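Local coordinates for protein coronin (Toxoplasma gondii, PDB 4OZU) that probably binds actin filaments and is represented here by its WD40 beta-propeller domain, at residues 276-281 / 363-368; 7-12 / 296-301; 321-326 / 367-372. All coordinates share one frame; numbering follows the deposited sequence.

The three contacts tie segments near the chain ends to loops and strands of the propeller blades. Interaction 1 is buried, interaction 2 partly so, and interaction 3 is a surface contact. Interactions 1 and 3 share Ala367 and Pro368 of strand 367-368, and a salt bridge from Asp276 to Lys322 joins their other segments. Interaction 2 holds the N-terminal segment 7-12 to the blade whose 276-281 turn serves interaction 1, and Thr279 O and Gln296 NE2 link the two. The chemistry differs: van der Waals contact between threonine and prolines in 1, amide hydrogen bonds and an imidazole in 2, aliphatic groups and a bridging water in 3.

Interaction 1. Residues 276-281 / 363-368; sequences DETTGM and LYPPAP
Thr278 points its side chain at 363-368 and divides it between two prolines. Its CG2, anti to the backbone N, sits beside the Pro365 ring, 3.9 Å from Pro365 CB, and lies equally near the carbonyl oxygens of Pro365 and Pro366. The hydroxyl takes the other direction: Thr278 OG1 meets Pro368 CD tip to tip at 3.4 Å. Glu277 also meets this proline tip to tip, its chain bent at chi2 (88°) so that OE2 lies 3.5 Å from Pro368 CD. The two oxygens are joined to each other, since Thr278 OG1 donates to the anti lone pair of Glu277 OE2 at 2.8 Å, which fixes the hydroxyl where it faces the proline ring. Glu277 OE1 is held elsewhere, by a salt bridge to Arg389 and the backbone N of Leu227.

The segment 276-281 is the tight connection between antiparallel strands 271-275 and 281-286 of one blade of the WD40 propeller. Inside it Asp276 OD1 accepts from Thr278 N at 2.9 Å, an Asx turn, while Thr279 OG1 accepts from Met281 N in an ST turn and donates to Asp276 OD2 at 2.7 Å, well above the carboxylate plane. Gly280, with phi 90°, makes a bend at which a CB would press on the preceding carbonyl O. These bonds probably restrain the turn that carries Thr278. Asp276 OD2 also forms a salt bridge with Lys322.

No hydrogen bond crosses between the two segments. Thr278 O lies 3.7 Å from Pro365 CG and is buried without a polar partner in the model, while beyond it Thr279 CG2 reaches the Leu363 carbonyl at the margin of the contact.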
ATOM      1  N   ASP A 276      -9.388  -1.421   0.255  1.00 19.23           N
ATOM      2  CA  ASP A 276      -9.975  -0.933   1.496  1.00 19.82           C
ATOM      3  C   ASP A 276     -10.653  -2.133   2.144  1.00 20.34           C
ATOM      4  O   ASP A 276     -11.758  -2.510   1.770  1.00 18.31           O
ATOM      5  CB  ASP A 276     -10.965   0.207   1.208  1.00 18.17           C
ATOM      6  CG  ASP A 276     -11.757   0.659   2.440  1.00 19.93           C
ATOM      7  OD1 ASP A 276     -11.635   0.036   3.519  1.00 23.83           O
ATOM      8  OD2 ASP A 276     -12.541   1.644   2.310  1.00 19.69           O
ATOM      9  N   GLU A 277      -9.969  -2.742   3.107  1.00 21.14           N
ATOM     10  CA  GLU A 277     -10.423  -3.994   3.699  1.00 16.60           C
ATOM     11  C   GLU A 277     -11.714  -3.809   4.490  1.00 16.11           C
ATOM     12  O   GLU A 277     -12.397  -4.781   4.809  1.00 22.86           O
ATOM     13  CB  GLU A 277      -9.340  -4.572   4.612  1.00 20.81           C
ATOM     14  CG  GLU A 277      -9.170  -3.825   5.937  1.00 23.18           C
ATOM     15  CD  GLU A 277     -10.100  -4.340   7.026  1.00 19.04           C
ATOM     16  OE1 GLU A 277     -10.152  -5.573   7.235  1.00 21.21           O
ATOM     17  OE2 GLU A 277     -10.779  -3.512   7.674  1.00 21.65           O
ATOM     18  N   THR A 278     -12.026  -2.560   4.816  1.00 16.57           N
ATOM     19  CA  THR A 278     -13.146  -2.251   5.697  1.00 18.77           C
ATOM     20  C   THR A 278     -14.469  -2.118   4.938  1.00 18.16           C
ATOM     21  O   THR A 278     -15.517  -2.507   5.457  1.00 21.93           O
ATOM     22  CB  THR A 278     -12.876  -0.952   6.489  1.00 23.29           C
ATOM     23  OG1 THR A 278     -11.517  -0.950   6.959  1.00 23.89           O
ATOM     24  CG2 THR A 278     -13.825  -0.839   7.675  1.00 23.05           C
ATOM     25  N   THR A 279     -14.421  -1.585   3.718  1.00 17.96           N
ATOM     26  CA  THR A 279     -15.618  -1.435   2.887  1.00 19.19           C
ATOM     27  C   THR A 279     -15.634  -2.361   1.676  1.00 18.51           C
ATOM     28  O   THR A 279     -16.693  -2.598   1.089  1.00 19.68           O
ATOM     29  CB  THR A 279     -15.781   0.004   2.355  1.00 22.24           C
ATOM     30  OG1 THR A 279     -14.713   0.302   1.449  1.00 19.41           O
ATOM     31  CG2 THR A 279     -15.802   1.022   3.493  1.00 27.56           C
ATOM     32  N   GLY A 280     -14.469  -2.870   1.295  1.00 21.16           N
ATOM     33  CA  GLY A 280     -14.356  -3.684   0.100  1.00 23.07           C
ATOM     34  C   GLY A 280     -14.056  -2.906  -1.173  1.00 21.91           C
ATOM     35  O   GLY A 280     -13.994  -3.489  -2.255  1.00 19.24           O
ATOM     36  N   MET A 281     -13.855  -1.598  -1.065  1.00 18.69           N
ATOM     37  CA  MET A 281     -13.468  -0.812  -2.231  1.00 21.96           C
ATOM     38  C   MET A 281     -12.091  -1.248  -2.699  1.00 20.54           C
ATOM     39  O   MET A 281     -11.170  -1.457  -1.895  1.00 20.05           O
ATOM     40  CB  MET A 281     -13.460   0.690  -1.941  1.00 19.81           C
ATOM     41  CG  MET A 281     -14.819   1.323  -1.703  1.00 25.24           C
ATOM     42  SD  MET A 281     -16.097   0.919  -2.910  1.00 27.31           S
ATOM     43  CE  MET A 281     -15.321   1.396  -4.451  1.00 26.31           C
ATOM     44  N   LEU A 363     -21.635   3.778   6.877  1.00 27.10           N
ATOM     45  CA  LEU A 363     -20.494   3.711   5.962  1.00 25.51           C
ATOM     46  C   LEU A 363     -19.181   3.369   6.662  1.00 24.46           C
ATOM     47  O   LEU A 363     -18.163   3.164   6.000  1.00 20.95           O
ATOM     48  CB  LEU A 363     -20.339   5.036   5.218  1.00 23.05           C
ATOM     49  CG  LEU A 363     -21.456   5.402   4.239  1.00 24.16           C
ATOM     50  CD1 LEU A 363     -21.182   6.773   3.672  1.00 25.90           C
ATOM     51  CD2 LEU A 363     -21.591   4.372   3.116  1.00 25.07           C
ATOM     52  N   TYR A 364     -19.204   3.295   7.989  1.00 23.23           N
ATOM     53  CA  TYR A 364     -17.975   3.154   8.764  1.00 20.77           C
ATOM     54  C   TYR A 364     -18.009   1.991   9.747  1.00 22.04           C
ATOM     55  O   TYR A 364     -18.274   2.176  10.938  1.00 21.43           O
ATOM     56  CB  TYR A 364     -17.685   4.461   9.499  1.00 38.77           C
ATOM     57  CG  TYR A 364     -17.506   5.600   8.534  1.00 23.51           C
ATOM     58  CD1 TYR A 364     -16.325   5.746   7.818  1.00 21.70           C
ATOM     59  CD2 TYR A 364     -18.526   6.502   8.298  1.00 25.96           C
ATOM     60  CE1 TYR A 364     -16.163   6.776   6.915  1.00 23.16           C
ATOM     61  CE2 TYR A 364     -18.371   7.532   7.398  1.00 24.02           C
ATOM     62  CZ  TYR A 364     -17.190   7.664   6.708  1.00 23.76           C
ATOM     63  OH  TYR A 364     -17.044   8.695   5.811  1.00 25.71           O
ATOM     64  N   PRO A 365     -17.730   0.777   9.247  1.00 20.05           N
ATOM     65  CA  PRO A 365     -17.514  -0.356  10.150  1.00 20.07           C
ATOM     66  C   PRO A 365     -16.246  -0.153  10.968  1.00 22.24           C
ATOM     67  O   PRO A 365     -15.459   0.744  10.656  1.00 21.04           O
ATOM     68  CB  PRO A 365     -17.370  -1.551   9.205  1.00 22.79           C
ATOM     69  CG  PRO A 365     -17.892  -1.084   7.874  1.00 22.44           C
ATOM     70  CD  PRO A 365     -17.636   0.386   7.831  1.00 19.83           C
ATOM     71  N   PRO A 366     -16.038  -0.984  11.998  1.00 25.61           N
ATOM     72  CA  PRO A 366     -14.817  -0.900  12.807  1.00 25.71           C
ATOM     73  C   PRO A 366     -13.564  -0.967  11.933  1.00 23.94           C
ATOM     74  O   PRO A 366     -13.378  -1.918  11.173  1.00 22.88           O
ATOM     75  CB  PRO A 366     -14.928  -2.111  13.731  1.00 24.25           C
ATOM     76  CG  PRO A 366     -16.401  -2.388  13.810  1.00 25.73           C
ATOM     77  CD  PRO A 366     -16.932  -2.061  12.454  1.00 27.01           C
ATOM     78  N   ALA A 367     -12.732   0.064  12.034  1.00 23.37           N
ATOM     79  CA  ALA A 367     -11.578   0.224  11.158  1.00 20.59           C
ATOM     80  C   ALA A 367     -10.334  -0.362  11.806  1.00 24.00           C
ATOM     81  O   ALA A 367     -10.258  -0.430  13.030  1.00 20.79           O
ATOM     82  CB  ALA A 367     -11.366   1.681  10.846  1.00 19.91           C
ATOM     83  N   PRO A 368      -9.355  -0.788  10.990  1.00 20.58           N
ATOM     84  CA  PRO A 368      -8.100  -1.251  11.589  1.00 21.57           C
ATOM     85  C   PRO A 368      -7.525  -0.212  12.536  1.00 21.70           C
ATOM     86  O   PRO A 368      -7.375   0.945  12.142  1.00 22.94           O
ATOM     87  CB  PRO A 368      -7.184  -1.464  10.378  1.00 21.03           C
ATOM     88  CG  PRO A 368      -8.117  -1.720   9.238  1.00 29.12           C
ATOM     89  CD  PRO A 368      -9.335  -0.876   9.517  1.00 21.11           C
TER

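Interaction 2. Residues 7-12 / 296-301; sequences VDVPLI and QYHGGT
Two hydrogen bonds, both made by the side-chain amide of Gln296, carry the polar part. With CG anti to the backbone N (chi1 -168°) and the chain extended beyond it, Gln296 brings its amide up to the backbone of 7-12. Gln296 NE2 donates to Pro10 O at 2.8 Å, in the plane of that carbonyl and close to the plane of its own amide. In return Gln296 OE1 accepts from Ile12 N at 2.9 Å, nearly straight at the hydrogen (167°), although the donor stands above the carbonyl plane. One amide thus grips a carbonyl and an N-H, and NE2 gives a further hydrogen bond to Thr279 O.

His298 CG, also anti to the backbone N, carries the imidazole to Leu11, whose CA lies over one face in a CH-pi contact, 4.2 Å from the centroid of the His298 ring. Val9 O approaches the ring edge in its plane, 3.6 Å from His298 CE1.

Van der Waals contacts with these polar groups complete the interface. The Leu11 side chain crosses those of Gln296 and His298 at about a right angle, its CD1 3.7 Å from His298 CD2, and Ile12 lays CG1 across the Gln296 amide.

Gln296 and His298 point the same way from strand 291-298, which turns through the type I' beta turn at Gly299 and Gly300 into strand 301-309, an edge strand of its blade. Segment 7-12 lies against this blade just before strand 16-25, which joins strands 331-339 and 343-350 in the sheet where N- and C-terminal parts close the propeller.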
ATOM      1  N   VAL A   7     -21.326  -1.928  13.180  1.00 35.42           N
ATOM      2  CA  VAL A   7     -21.776  -1.582  11.837  1.00 37.09           C
ATOM      3  C   VAL A   7     -21.242  -2.591  10.823  1.00 34.72           C
ATOM      4  O   VAL A   7     -20.043  -2.864  10.786  1.00 29.78           O
ATOM      5  CB  VAL A   7     -21.326  -0.159  11.452  1.00 44.45           C
ATOM      6  CG1 VAL A   7     -21.667   0.153  10.001  1.00 47.20           C
ATOM      7  CG2 VAL A   7     -21.964   0.858  12.389  1.00 45.91           C
ATOM      8  N   ASP A   8     -22.133  -3.137   9.999  1.00 36.68           N
ATOM      9  CA  ASP A   8     -21.749  -4.145   9.014  1.00 32.23           C
ATOM     10  C   ASP A   8     -21.185  -3.478   7.760  1.00 26.62           C
ATOM     11  O   ASP A   8     -21.347  -2.270   7.556  1.00 26.22           O
ATOM     12  CB  ASP A   8     -22.952  -5.030   8.664  1.00 38.55           C
ATOM     13  CG  ASP A   8     -22.559  -6.289   7.909  1.00 77.36           C
ATOM     14  OD1 ASP A   8     -21.360  -6.642   7.902  1.00 85.86           O
ATOM     15  OD2 ASP A   8     -23.460  -6.933   7.329  1.00 88.34           O
ATOM     16  N   VAL A   9     -20.514  -4.266   6.926  1.00 26.37           N
ATOM     17  CA  VAL A   9     -19.903  -3.734   5.714  1.00 25.33           C
ATOM     18  C   VAL A   9     -20.988  -3.227   4.754  1.00 25.68           C
ATOM     19  O   VAL A   9     -21.884  -3.981   4.384  1.00 29.08           O
ATOM     20  CB  VAL A   9     -19.036  -4.800   5.005  1.00 23.96           C
ATOM     21  CG1 VAL A   9     -18.463  -4.255   3.702  1.00 24.81           C
ATOM     22  CG2 VAL A   9     -17.908  -5.263   5.923  1.00 29.02           C
ATOM     23  N   PRO A  10     -20.912  -1.950   4.351  1.00 26.81           N
ATOM     24  CA  PRO A  10     -21.959  -1.404   3.481  1.00 27.00           C
ATOM     25  C   PRO A  10     -21.827  -1.827   2.027  1.00 31.14           C
ATOM     26  O   PRO A  10     -20.715  -2.017   1.532  1.00 27.35           O
ATOM     27  CB  PRO A  10     -21.759   0.108   3.605  1.00 27.20           C
ATOM     28  CG  PRO A  10     -20.309   0.262   3.868  1.00 30.39           C
ATOM     29  CD  PRO A  10     -19.897  -0.936   4.689  1.00 26.58           C
ATOM     30  N   LEU A  11     -22.965  -1.974   1.358  1.00 28.15           N
ATOM     31  CA  LEU A  11     -22.985  -2.106  -0.086  1.00 27.28           C
ATOM     32  C   LEU A  11     -22.812  -0.714  -0.657  1.00 34.25           C
ATOM     33  O   LEU A  11     -23.543   0.204  -0.279  1.00 31.27           O
ATOM     34  CB  LEU A  11     -24.294  -2.730  -0.574  1.00 33.36           C
ATOM     35  CG  LEU A  11     -24.468  -2.765  -2.094  1.00 36.17           C
ATOM     36  CD1 LEU A  11     -23.501  -3.756  -2.720  1.00 41.91           C
ATOM     37  CD2 LEU A  11     -25.903  -3.095  -2.460  1.00 43.46           C
ATOM     38  N   ILE A  12     -21.847  -0.553  -1.554  1.00 28.54           N
ATOM     39  CA  ILE A  12     -21.561   0.753  -2.131  1.00 28.33           C
ATOM     40  C   ILE A  12     -21.719   0.708  -3.642  1.00 25.96           C
ATOM     41  O   ILE A  12     -20.839   0.231  -4.353  1.00 31.94           O
ATOM     42  CB  ILE A  12     -20.150   1.233  -1.765  1.00 26.60           C
ATOM     43  CG1 ILE A  12     -20.014   1.318  -0.242  1.00 26.25           C
ATOM     44  CG2 ILE A  12     -19.871   2.596  -2.403  1.00 28.81           C
ATOM     45  CD1 ILE A  12     -18.610   1.587   0.255  1.00 27.42           C
ATOM     46  N   GLN A 296     -16.129  -2.498  -6.074  1.00 24.80           N
ATOM     47  CA  GLN A 296     -16.346  -3.010  -4.726  1.00 21.65           C
ATOM     48  C   GLN A 296     -16.368  -4.518  -4.730  1.00 21.76           C
ATOM     49  O   GLN A 296     -17.093  -5.135  -5.502  1.00 21.69           O
ATOM     50  CB  GLN A 296     -17.643  -2.500  -4.105  1.00 25.86           C
ATOM     51  CG  GLN A 296     -17.676  -2.820  -2.614  1.00 22.09           C
ATOM     52  CD  GLN A 296     -18.980  -2.488  -1.934  1.00 23.07           C
ATOM     53  OE1 GLN A 296     -20.051  -2.540  -2.541  1.00 22.57           O
ATOM     54  NE2 GLN A 296     -18.898  -2.152  -0.648  1.00 23.64           N
ATOM     55  N   TYR A 297     -15.562  -5.093  -3.844  1.00 21.41           N
ATOM     56  CA  TYR A 297     -15.592  -6.517  -3.554  1.00 20.08           C
ATOM     57  C   TYR A 297     -16.551  -6.699  -2.390  1.00 22.54           C
ATOM     58  O   TYR A 297     -16.259  -6.285  -1.271  1.00 21.29           O
ATOM     59  CB  TYR A 297     -14.193  -7.021  -3.224  1.00 19.49           C
ATOM     60  CG  TYR A 297     -14.031  -8.523  -3.092  1.00 19.77           C
ATOM     61  CD1 TYR A 297     -14.591  -9.392  -4.014  1.00 21.43           C
ATOM     62  CD2 TYR A 297     -13.252  -9.061  -2.075  1.00 22.08           C
ATOM     63  CE1 TYR A 297     -14.419 -10.763  -3.897  1.00 26.05           C
ATOM     64  CE2 TYR A 297     -13.077 -10.420  -1.950  1.00 25.85           C
ATOM     65  CZ  TYR A 297     -13.654 -11.264  -2.863  1.00 23.04           C
ATOM     66  OH  TYR A 297     -13.461 -12.616  -2.737  1.00 28.28           O
ATOM     67  N   HIS A 298     -17.709  -7.285  -2.672  1.00 28.55           N
ATOM     68  CA  HIS A 298     -18.783  -7.383  -1.695  1.00 29.46           C
ATOM     69  C   HIS A 298     -19.526  -8.689  -1.890  1.00 26.78           C
ATOM     70  O   HIS A 298     -19.889  -9.037  -3.012  1.00 25.00           O
ATOM     71  CB  HIS A 298     -19.742  -6.199  -1.834  1.00 29.72           C
ATOM     72  CG  HIS A 298     -20.778  -6.123  -0.755  1.00 32.03           C
ATOM     73  ND1 HIS A 298     -20.529  -5.558   0.479  1.00 35.01           N
ATOM     74  CD2 HIS A 298     -22.070  -6.535  -0.725  1.00 30.84           C
ATOM     75  CE1 HIS A 298     -21.620  -5.628   1.221  1.00 26.87           C
ATOM     76  NE2 HIS A 298     -22.568  -6.213   0.514  1.00 33.59           N
ATOM     77  N   GLY A 299     -19.741  -9.417  -0.802  1.00 29.49           N
ATOM     78  CA  GLY A 299     -20.446 -10.681  -0.880  1.00 32.85           C
ATOM     79  C   GLY A 299     -19.732 -11.683  -1.768  1.00 30.38           C
ATOM     80  O   GLY A 299     -20.361 -12.580  -2.319  1.00 35.70           O
ATOM     81  N   GLY A 300     -18.418 -11.524  -1.912  1.00 33.32           N
ATOM     82  CA  GLY A 300     -17.620 -12.433  -2.718  1.00 29.46           C
ATOM     83  C   GLY A 300     -17.657 -12.122  -4.204  1.00 30.78           C
ATOM     84  O   GLY A 300     -17.092 -12.863  -5.012  1.00 29.22           O
ATOM     85  N   THR A 301     -18.313 -11.020  -4.557  1.00 32.68           N
ATOM     86  CA  THR A 301     -18.463 -10.606  -5.948  1.00 28.02           C
ATOM     87  C   THR A 301     -17.795  -9.260  -6.170  1.00 28.78           C
ATOM     88  O   THR A 301     -17.901  -8.370  -5.325  1.00 27.28           O
ATOM     89  CB  THR A 301     -19.951 -10.486  -6.349  1.00 33.77           C
ATOM     90  OG1 THR A 301     -20.642 -11.694  -6.015  1.00 52.77           O
ATOM     91  CG2 THR A 301     -20.087 -10.222  -7.838  1.00 66.09           C
TER

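Interaction 3. Residues 321-326 / 367-372; sequences PKLAVD and APDVEP
The 3-10 turn 322-324, in the loop linking strands 317-319 and 331-339 of one propeller blade, packs against strand 367-368, which pairs antiparallel with strand 389-390 near the C-terminal end, and against the chain that follows Pro368. The backbone of the turn is closed by Ala324 N to Pro321 O and Val325 N to Lys322 O.

Two neighbouring side chains of the turn make the contact. Lys322, with CG anti to the backbone N (chi1 178°), sets that methylene 3.5 Å from Ala367 CB, then bends at chi2 and chi3 so that its ammonium leaves the interface. There NZ donates to Ile332 O, beside a carboxylate. Leu323 works by its branched end: the Leu323 side chain crosses that of Val370 obliquely, its CD1 3.5 Å from Val370 CG1 and also 3.7 Å from Pro368 O, while CD2 looks toward the Ala367 methyl.

The polar link is indirect. A water accepts from Leu323 N at 3.2 Å and donates to Pro368 O at 3.1 Å. On its own segment Val370 N donates to Asp369 OD1 at 2.7 Å, from above the carboxylate plane.

No direct hydrogen bond joins the segments; the water bridges two backbone groups that do not pair with each other, and the rest is largely aliphatic contact. The lysine contributes its first methylenes, CB and CG, while its ammonium group is engaged outside the interface; the nearby carboxylate would be expected to favour the charged form of the lysine.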
ATOM      1  N   PRO A 321      -4.722   6.253   5.449  1.00 21.82           N
ATOM      2  CA  PRO A 321      -5.372   5.207   6.244  1.00 18.07           C
ATOM      3  C   PRO A 321      -6.829   5.536   6.519  1.00 24.15           C
ATOM      4  O   PRO A 321      -7.209   6.705   6.503  1.00 22.52           O
ATOM      5  CB  PRO A 321      -4.569   5.192   7.549  1.00 23.41           C
ATOM      6  CG  PRO A 321      -3.310   5.928   7.249  1.00 30.03           C
ATOM      7  CD  PRO A 321      -3.657   6.929   6.204  1.00 23.30           C
ATOM      8  N   LYS A 322      -7.624   4.510   6.786  1.00 19.56           N
ATOM      9  CA  LYS A 322      -9.042   4.693   7.094  1.00 23.24           C
ATOM     10  C   LYS A 322      -9.242   5.633   8.275  1.00 21.14           C
ATOM     11  O   LYS A 322     -10.162   6.439   8.273  1.00 23.50           O
ATOM     12  CB  LYS A 322      -9.697   3.344   7.389  1.00 18.91           C
ATOM     13  CG  LYS A 322     -11.166   3.422   7.764  1.00 18.27           C
ATOM     14  CD  LYS A 322     -12.037   3.939   6.624  1.00 18.45           C
ATOM     15  CE  LYS A 322     -12.046   2.973   5.456  1.00 18.55           C
ATOM     16  NZ  LYS A 322     -13.134   3.260   4.486  1.00 21.14           N
ATOM     17  N   LEU A 323      -8.385   5.533   9.283  1.00 17.63           N
ATOM     18  CA  LEU A 323      -8.535   6.348  10.488  1.00 18.71           C
ATOM     19  C   LEU A 323      -8.442   7.836  10.195  1.00 22.12           C
ATOM     20  O   LEU A 323      -8.886   8.656  10.999  1.00 25.53           O
ATOM     21  CB  LEU A 323      -7.483   5.977  11.530  1.00 23.86           C
ATOM     22  CG  LEU A 323      -7.680   4.654  12.271  1.00 35.50           C
ATOM     23  CD1 LEU A 323      -6.464   4.370  13.134  1.00 34.59           C
ATOM     24  CD2 LEU A 323      -8.940   4.663  13.111  1.00 59.62           C
ATOM     25  N   ALA A 324      -7.868   8.182   9.047  1.00 21.71           N
ATOM     26  CA  ALA A 324      -7.636   9.578   8.699  1.00 22.46           C
ATOM     27  C   ALA A 324      -8.760  10.216   7.868  1.00 25.37           C
ATOM     28  O   ALA A 324      -8.746  11.427   7.652  1.00 25.09           O
ATOM     29  CB  ALA A 324      -6.317   9.702   7.948  1.00 23.99           C
ATOM     30  N   VAL A 325      -9.728   9.435   7.395  1.00 22.25           N
ATOM     31  CA  VAL A 325     -10.734  10.000   6.491  1.00 25.62           C
ATOM     32  C   VAL A 325     -11.691  10.940   7.228  1.00 21.74           C
ATOM     33  O   VAL A 325     -11.859  10.860   8.445  1.00 26.92           O
ATOM     34  CB  VAL A 325     -11.570   8.912   5.758  1.00 23.09           C
ATOM     35  CG1 VAL A 325     -10.654   7.955   4.990  1.00 24.77           C
ATOM     36  CG2 VAL A 325     -12.491   8.162   6.718  1.00 22.04           C
ATOM     37  N   ASP A 326     -12.308  11.827   6.456  1.00 20.30           N
ATOM     38  CA  ASP A 326     -13.225  12.831   6.973  1.00 22.88           C
ATOM     39  C   ASP A 326     -14.643  12.258   6.988  1.00 26.37           C
ATOM     40  O   ASP A 326     -15.337  12.247   5.972  1.00 25.27           O
ATOM     41  CB  ASP A 326     -13.147  14.097   6.116  1.00 30.41           C
ATOM     42  CG  ASP A 326     -13.881  15.272   6.733  1.00 44.94           C
ATOM     43  OD1 ASP A 326     -14.784  15.051   7.568  1.00 36.18           O
ATOM     44  OD2 ASP A 326     -13.552  16.421   6.373  1.00 41.70           O
ATOM     45  N   ALA A 367     -12.732   0.064  12.034  1.00 23.37           N
ATOM     46  CA  ALA A 367     -11.578   0.224  11.158  1.00 20.59           C
ATOM     47  C   ALA A 367     -10.334  -0.362  11.806  1.00 24.00           C
ATOM     48  O   ALA A 367     -10.258  -0.430  13.030  1.00 20.79           O
ATOM     49  CB  ALA A 367     -11.366   1.681  10.846  1.00 19.91           C
ATOM     50  N   PRO A 368      -9.355  -0.788  10.990  1.00 20.58           N
ATOM     51  CA  PRO A 368      -8.100  -1.251  11.589  1.00 21.57           C
ATOM     52  C   PRO A 368      -7.525  -0.212  12.536  1.00 21.70           C
ATOM     53  O   PRO A 368      -7.375   0.945  12.142  1.00 22.94           O
ATOM     54  CB  PRO A 368      -7.184  -1.464  10.378  1.00 21.03           C
ATOM     55  CG  PRO A 368      -8.117  -1.720   9.238  1.00 29.12           C
ATOM     56  CD  PRO A 368      -9.335  -0.876   9.517  1.00 21.11           C
ATOM     57  N   ASP A 369      -7.232  -0.620  13.768  1.00 21.88           N
ATOM     58  CA  ASP A 369      -6.692   0.288  14.769  1.00 18.98           C
ATOM     59  C   ASP A 369      -5.173   0.350  14.732  1.00 23.30           C
ATOM     60  O   ASP A 369      -4.522  -0.477  14.100  1.00 23.49           O
ATOM     61  CB  ASP A 369      -7.144  -0.133  16.163  1.00 24.23           C
ATOM     62  CG  ASP A 369      -7.187   1.032  17.150  1.00 29.98           C
ATOM     63  OD1 ASP A 369      -6.821   2.174  16.775  1.00 33.72           O
ATOM     64  OD2 ASP A 369      -7.585   0.800  18.310  1.00 33.96           O
ATOM     65  N   VAL A 370      -4.618   1.331  15.431  1.00 23.76           N
ATOM     66  CA  VAL A 370      -3.172   1.508  15.489  1.00 22.35           C
ATOM     67  C   VAL A 370      -2.587   0.750  16.684  1.00 26.44           C
ATOM     68  O   VAL A 370      -1.652   1.219  17.334  1.00 32.70           O
ATOM     69  CB  VAL A 370      -2.800   3.007  15.566  1.00 29.04           C
ATOM     70  CG1 VAL A 370      -3.195   3.706  14.268  1.00 25.62           C
ATOM     71  CG2 VAL A 370      -3.461   3.688  16.766  1.00 29.24           C
ATOM     72  N   GLU A 371      -3.156  -0.424  16.957  1.00 28.31           N
ATOM     73  CA  GLU A 371      -2.672  -1.326  18.003  1.00 27.24           C
ATOM     74  C   GLU A 371      -2.409  -2.695  17.403  1.00 22.26           C
ATOM     75  O   GLU A 371      -3.299  -3.266  16.777  1.00 23.59           O
ATOM     76  CB  GLU A 371      -3.690  -1.482  19.134  1.00 27.41           C
ATOM     77  CG  GLU A 371      -3.939  -0.279  19.985  1.00 44.89           C
ATOM     78  CD  GLU A 371      -5.002  -0.559  21.026  1.00 50.77           C
ATOM     79  OE1 GLU A 371      -5.210  -1.746  21.364  1.00 26.69           O
ATOM     80  OE2 GLU A 371      -5.644   0.398  21.494  1.00 39.99           O
ATOM     81  N   PRO A 372      -1.201  -3.252  17.599  1.00 20.99           N
ATOM     82  CA  PRO A 372      -0.998  -4.617  17.100  1.00 17.68           C
ATOM     83  C   PRO A 372      -1.834  -5.655  17.846  1.00 19.38           C
ATOM     84  O   PRO A 372      -1.960  -5.552  19.060  1.00 23.99           O
ATOM     85  CB  PRO A 372       0.495  -4.877  17.347  1.00 20.70           C
ATOM     86  CG  PRO A 372       1.085  -3.575  17.780  1.00 26.45           C
ATOM     87  CD  PRO A 372      -0.011  -2.715  18.278  1.00 21.32           C
TER
HETATM   88  O   HOH W   1      -6.788   2.826   9.712  0.99 23.37           O